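Local coordinates for protein extracellular ligand-binding receptor (Desulfohalobium retbaense DSM 5692, PDB 5ERE) that binds 4-methyl-2-oxopentanoate in a periplasmic-binding-protein domain and cytosine in a separate sensor domain, and probably acts as an extracellular sensory receptor, at residues Val257-Ala269 against Leu280-Leu293. Residues are numbered along the deposited sequence; the frame is centred on the assembly and turned at random.
With CA (calcium ion), chain E.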
loop_
_atom_site.group_PDB
_atom_site.type_symbol
_atom_site.label_atom_id
_atom_site.label_comp_id
_atom_site.label_asym_id
_atom_site.label_seq_id
_atom_site.Cartn_x
_atom_site.Cartn_y
_atom_site.Cartn_z
ATOM N N VAL A 257 -18.873 -10.217 -2.393
ATOM C CA VAL A 257 -18.133 -10.553 -1.174
ATOM C C VAL A 257 -18.292 -9.432 -0.149
ATOM O O VAL A 257 -18.581 -9.671 1.038
ATOM C CB VAL A 257 -16.624 -10.783 -1.479
ATOM C CG1 VAL A 257 -15.781 -10.881 -0.177
ATOM C CG2 VAL A 257 -16.437 -12.000 -2.349
ATOM N N GLU A 258 -18.106 -8.209 -0.613
ATOM C CA GLU A 258 -18.270 -7.037 0.215
ATOM C C GLU A 258 -19.683 -6.899 0.776
ATOM O O GLU A 258 -19.875 -6.498 1.927
ATOM C CB GLU A 258 -17.938 -5.755 -0.592
ATOM C CG GLU A 258 -18.074 -4.477 0.222
ATOM C CD GLU A 258 -17.874 -3.193 -0.628
ATOM O OE1 GLU A 258 -18.517 -3.082 -1.712
ATOM O OE2 GLU A 258 -17.091 -2.315 -0.189
ATOM N N ALA A 259 -20.663 -7.132 -0.079
ATOM C CA ALA A 259 -22.037 -6.953 0.298
ATOM C C ALA A 259 -22.432 -8.055 1.312
ATOM O O ALA A 259 -23.170 -7.778 2.248
ATOM C CB ALA A 259 -22.930 -6.981 -0.898
ATOM N N TYR A 260 -21.886 -9.259 1.158
ATOM C CA TYR A 260 -22.110 -10.318 2.114
ATOM C C TYR A 260 -21.566 -9.935 3.505
ATOM O O TYR A 260 -22.238 -10.166 4.519
ATOM C CB TYR A 260 -21.461 -11.650 1.641
ATOM C CG TYR A 260 -21.598 -12.764 2.638
ATOM C CD1 TYR A 260 -22.737 -13.559 2.656
ATOM C CD2 TYR A 260 -20.592 -13.026 3.576
ATOM C CE1 TYR A 260 -22.887 -14.602 3.598
ATOM C CE2 TYR A 260 -20.734 -14.062 4.517
ATOM C CZ TYR A 260 -21.875 -14.841 4.514
ATOM O OH TYR A 260 -22.013 -15.875 5.421
ATOM N N ASP A 261 -20.354 -9.381 3.583
ATOM C CA ASP A 261 -19.831 -8.974 4.896
ATOM C C ASP A 261 -20.600 -7.807 5.513
ATOM O O ASP A 261 -20.739 -7.725 6.754
ATOM C CB ASP A 261 -18.355 -8.603 4.844
ATOM C CG ASP A 261 -17.441 -9.809 4.796
ATOM O OD1 ASP A 261 -17.952 -10.952 4.777
ATOM O OD2 ASP A 261 -16.203 -9.604 4.771
ATOM N N LEU A 262 -21.114 -6.918 4.688
ATOM C CA LEU A 262 -21.989 -5.884 5.203
ATOM C C LEU A 262 -23.219 -6.482 5.869
ATOM O O LEU A 262 -23.592 -6.055 6.957
ATOM C CB LEU A 262 -22.449 -4.950 4.105
ATOM C CG LEU A 262 -23.647 -4.092 4.546
ATOM C CD1 LEU A 262 -23.214 -3.214 5.684
ATOM C CD2 LEU A 262 -24.088 -3.266 3.409
ATOM N N CYS A 263 -23.887 -7.431 5.205
ATOM C CA CYS A 263 -25.102 -8.020 5.815
ATOM C C CYS A 263 -24.796 -8.762 7.068
ATOM O O CYS A 263 -25.566 -8.686 8.027
ATOM C CB CYS A 263 -25.859 -8.942 4.865
ATOM S SG CYS A 263 -26.400 -8.081 3.426
ATOM N N THR A 264 -23.694 -9.498 7.076
ATOM C CA THR A 264 -23.329 -10.306 8.248
ATOM C C THR A 264 -23.149 -9.421 9.479
ATOM O O THR A 264 -23.683 -9.687 10.558
ATOM C CB THR A 264 -22.021 -11.097 7.958
ATOM O OG1 THR A 264 -22.322 -12.124 7.006
ATOM C CG2 THR A 264 -21.429 -11.702 9.209
ATOM N N THR A 265 -22.392 -8.347 9.302
ATOM C CA THR A 265 -22.014 -7.532 10.433
ATOM C C THR A 265 -23.161 -6.606 10.841
ATOM O O THR A 265 -23.361 -6.391 12.026
ATOM C CB THR A 265 -20.737 -6.748 10.129
ATOM O OG1 THR A 265 -20.938 -5.897 8.989
ATOM C CG2 THR A 265 -19.606 -7.749 9.870
ATOM N N LEU A 266 -23.919 -6.083 9.879
ATOM C CA LEU A 266 -25.052 -5.234 10.194
ATOM C C LEU A 266 -26.161 -6.011 10.898
ATOM O O LEU A 266 -26.834 -5.474 11.765
ATOM C CB LEU A 266 -25.611 -4.574 8.933
ATOM C CG LEU A 266 -26.652 -3.467 9.122
ATOM C CD1 LEU A 266 -26.084 -2.319 9.931
ATOM C CD2 LEU A 266 -27.107 -2.935 7.749
ATOM N N SER A 267 -26.378 -7.249 10.475
ATOM C CA SER A 267 -27.300 -8.153 11.143
ATOM C C SER A 267 -26.950 -8.282 12.613
ATOM O O SER A 267 -27.831 -8.220 13.472
ATOM C CB SER A 267 -27.275 -9.547 10.527
ATOM O OG SER A 267 -28.073 -9.610 9.379
ATOM N N ARG A 268 -25.661 -8.483 12.892
ATOM C CA ARG A 268 -25.206 -8.695 14.265
ATOM C C ARG A 268 -25.425 -7.385 15.021
ATOM O O ARG A 268 -25.918 -7.417 16.140
ATOM C CB ARG A 268 -23.727 -9.144 14.326
ATOM C CG ARG A 268 -23.431 -10.620 13.924
ATOM C CD ARG A 268 -22.035 -10.842 13.222
ATOM N NE ARG A 268 -20.928 -10.219 13.954
ATOM C CZ ARG A 268 -19.709 -9.971 13.465
ATOM N NH1 ARG A 268 -19.381 -10.305 12.224
ATOM N NH2 ARG A 268 -18.807 -9.394 14.262
ATOM N N ALA A 269 -25.114 -6.233 14.398
ATOM C CA ALA A 269 -25.357 -4.933 15.053
ATOM C C ALA A 269 -26.832 -4.717 15.398
ATOM O O ALA A 269 -27.143 -4.223 16.464
ATOM C CB ALA A 269 -24.852 -3.750 14.166
ATOM N N LEU A 280 -24.673 2.682 15.554
ATOM C CA LEU A 280 -24.364 1.856 14.396
ATOM C C LEU A 280 -22.984 2.206 13.857
ATOM O O LEU A 280 -22.221 1.319 13.490
ATOM C CB LEU A 280 -25.449 2.007 13.339
ATOM C CG LEU A 280 -26.673 1.174 13.668
ATOM C CD1 LEU A 280 -27.837 1.555 12.819
ATOM C CD2 LEU A 280 -26.389 -0.296 13.528
ATOM N N PHE A 281 -22.660 3.497 13.817
ATOM C CA PHE A 281 -21.329 3.939 13.416
ATOM C C PHE A 281 -20.258 3.377 14.381
ATOM O O PHE A 281 -19.257 2.796 13.940
ATOM C CB PHE A 281 -21.293 5.475 13.342
ATOM C CG PHE A 281 -20.059 6.050 12.687
ATOM C CD1 PHE A 281 -18.879 6.181 13.393
ATOM C CD2 PHE A 281 -20.103 6.510 11.372
ATOM C CE1 PHE A 281 -17.760 6.717 12.804
ATOM C CE2 PHE A 281 -18.984 7.049 10.772
ATOM C CZ PHE A 281 -17.810 7.155 11.474
ATOM N N GLU A 282 -20.490 3.487 15.686
ATOM C CA GLU A 282 -19.518 3.000 16.662
ATOM C C GLU A 282 -19.334 1.467 16.603
ATOM O O GLU A 282 -18.265 0.918 16.931
ATOM C CB GLU A 282 -19.929 3.423 18.096
ATOM C CG GLU A 282 -18.950 2.923 19.161
ATOM C CD GLU A 282 -17.540 3.477 18.984
ATOM O OE1 GLU A 282 -17.425 4.725 18.992
ATOM O OE2 GLU A 282 -16.564 2.688 18.795
ATOM N N TRP A 283 -20.383 0.775 16.212
ATOM C CA TRP A 283 -20.282 -0.656 15.987
ATOM C C TRP A 283 -19.119 -0.991 15.071
ATOM O O TRP A 283 -18.413 -1.996 15.255
ATOM C CB TRP A 283 -21.573 -1.167 15.365
ATOM C CG TRP A 283 -21.556 -2.606 15.153
ATOM C CD1 TRP A 283 -21.157 -3.270 14.029
ATOM C CD2 TRP A 283 -21.926 -3.602 16.113
ATOM N NE1 TRP A 283 -21.269 -4.625 14.224
ATOM C CE2 TRP A 283 -21.731 -4.857 15.494
ATOM C CE3 TRP A 283 -22.402 -3.555 17.426
ATOM C CZ2 TRP A 283 -22.011 -6.038 16.136
ATOM C CZ3 TRP A 283 -22.684 -4.743 18.070
ATOM C CH2 TRP A 283 -22.477 -5.967 17.422
ATOM N N TYR A 284 -18.958 -0.167 14.042
ATOM C CA TYR A 284 -17.913 -0.411 13.051
ATOM C C TYR A 284 -16.610 0.312 13.382
ATOM O O TYR A 284 -15.539 -0.285 13.288
ATOM C CB TYR A 284 -18.437 -0.007 11.665
ATOM C CG TYR A 284 -19.444 -0.987 11.105
ATOM C CD1 TYR A 284 -19.035 -2.144 10.456
ATOM C CD2 TYR A 284 -20.801 -0.719 11.175
ATOM C CE1 TYR A 284 -19.963 -3.049 9.955
ATOM C CE2 TYR A 284 -21.724 -1.582 10.674
ATOM C CZ TYR A 284 -21.309 -2.751 10.058
ATOM O OH TYR A 284 -22.266 -3.569 9.544
ATOM N N ALA A 285 -16.705 1.581 13.800
ATOM C CA ALA A 285 -15.539 2.443 13.928
ATOM C C ALA A 285 -14.552 1.867 14.942
ATOM O O ALA A 285 -14.918 1.613 16.088
ATOM C CB ALA A 285 -15.979 3.895 14.346
ATOM N N GLY A 286 -13.301 1.691 14.522
ATOM C CA GLY A 286 -12.249 1.131 15.358
ATOM C C GLY A 286 -12.221 -0.383 15.440
ATOM O O GLY A 286 -11.356 -0.963 16.102
ATOM N N ASN A 287 -13.164 -1.042 14.781
ATOM C CA ASN A 287 -13.313 -2.473 14.980
ATOM C C ASN A 287 -12.678 -3.254 13.873
ATOM O O ASN A 287 -12.479 -2.757 12.761
ATOM C CB ASN A 287 -14.796 -2.894 15.109
ATOM C CG ASN A 287 -15.372 -2.553 16.446
ATOM O OD1 ASN A 287 -15.500 -1.377 16.777
ATOM N ND2 ASN A 287 -15.738 -3.586 17.231
ATOM N N THR A 288 -12.382 -4.500 14.209
ATOM C CA THR A 288 -11.851 -5.467 13.288
ATOM C C THR A 288 -12.897 -6.557 13.109
ATOM O O THR A 288 -13.511 -6.993 14.083
ATOM C CB THR A 288 -10.524 -6.020 13.805
ATOM O OG1 THR A 288 -9.595 -4.934 13.886
ATOM C CG2 THR A 288 -9.996 -7.125 12.871
ATOM N N PHE A 289 -13.166 -6.913 11.860
ATOM C CA PHE A 289 -14.041 -8.046 11.540
ATOM C C PHE A 289 -13.370 -8.984 10.573
ATOM O O PHE A 289 -12.677 -8.545 9.638
ATOM C CB PHE A 289 -15.339 -7.570 10.902
ATOM C CG PHE A 289 -16.133 -6.636 11.759
ATOM C CD1 PHE A 289 -15.925 -5.275 11.697
ATOM C CD2 PHE A 289 -17.106 -7.133 12.619
ATOM C CE1 PHE A 289 -16.658 -4.404 12.485
ATOM C CE2 PHE A 289 -17.852 -6.263 13.432
ATOM C CZ PHE A 289 -17.626 -4.899 13.353
ATOM N N THR A 290 -13.624 -10.267 10.743
ATOM C CA THR A 290 -13.088 -11.271 9.867
ATOM C C THR A 290 -14.274 -11.925 9.201
ATOM O O THR A 290 -15.268 -12.220 9.829
ATOM C CB THR A 290 -12.208 -12.263 10.632
ATOM O OG1 THR A 290 -11.034 -11.564 11.089
ATOM C CG2 THR A 290 -11.779 -13.406 9.738
ATOM N N GLY A 291 -14.191 -12.060 7.886
ATOM C CA GLY A 291 -15.340 -12.456 7.105
ATOM C C GLY A 291 -14.881 -12.779 5.695
ATOM O O GLY A 291 -13.726 -13.112 5.471
ATOM N N ALA A 292 -15.794 -12.674 4.749
ATOM C CA ALA A 292 -15.514 -13.114 3.404
ATOM C C ALA A 292 -14.438 -12.260 2.753
ATOM O O ALA A 292 -13.657 -12.777 1.915
ATOM C CB ALA A 292 -16.785 -13.116 2.566
ATOM N N LEU A 293 -14.342 -10.984 3.161
ATOM C CA LEU A 293 -13.301 -10.081 2.639
ATOM C C LEU A 293 -11.983 -10.278 3.340
ATOM O O LEU A 293 -11.049 -9.527 3.114
ATOM C CB LEU A 293 -13.678 -8.618 2.831
ATOM C CG LEU A 293 -14.734 -7.944 1.991
ATOM C CD1 LEU A 293 -15.154 -6.596 2.703
ATOM C CD2 LEU A 293 -14.114 -7.669 0.622
HETATM CA CA CA E . -16.225 0.576 17.817
#
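One face of the Trp-283 indole receives the methyl of Ala-269: CB stands 3.4 Å from the centroid of the five-membered ring and 6° off its normal, a CH-pi contact. Atom CD1 of the same indole sits over the centre of one Tyr-284 face, while Thr-265 OG1 lies in plane at that phenol's edge. Phe-289 is met in plane by Arg-268 NH2, 3.3 Å from CD2, with guanidinium and ring planes 60° apart; Thr-265 CG2 approaches the ring obliquely. Without the indole, as with an alanine here, the Ala-269 methyl would probably lose its aromatic partner and the Tyr-284 ring one of the groups that fix its rotation.

Tyr-284 OH donates to Thr-265 OG1 (2.7 Å). The Thr-265 hydroxyl, placed between its backbone N and carbonyl carbon, passes its own proton on to Asp-261 O one turn earlier. At the other end, the buried Asp-261 carboxylate accepts two consecutive amides. Ala-292 N meets the syn lone pair of OD1 at 2.8 Å; Leu-293 N reaches OD2 from 33° out of plane. Val-257 CG1 packs on Ala-292 CB at 3.7 Å.

Beyond the Trp-283 end, Glu-282 O and OE2, Ala-285 O and Asn-287 OD1 bind the calcium ion where helix 277-284 passes through a type II turn (Tyr-284 to Asn-287) into strand 288-291, making this a helix-turn-strand unit laid against helix 254-271 of the periplasmic-binding-protein fold.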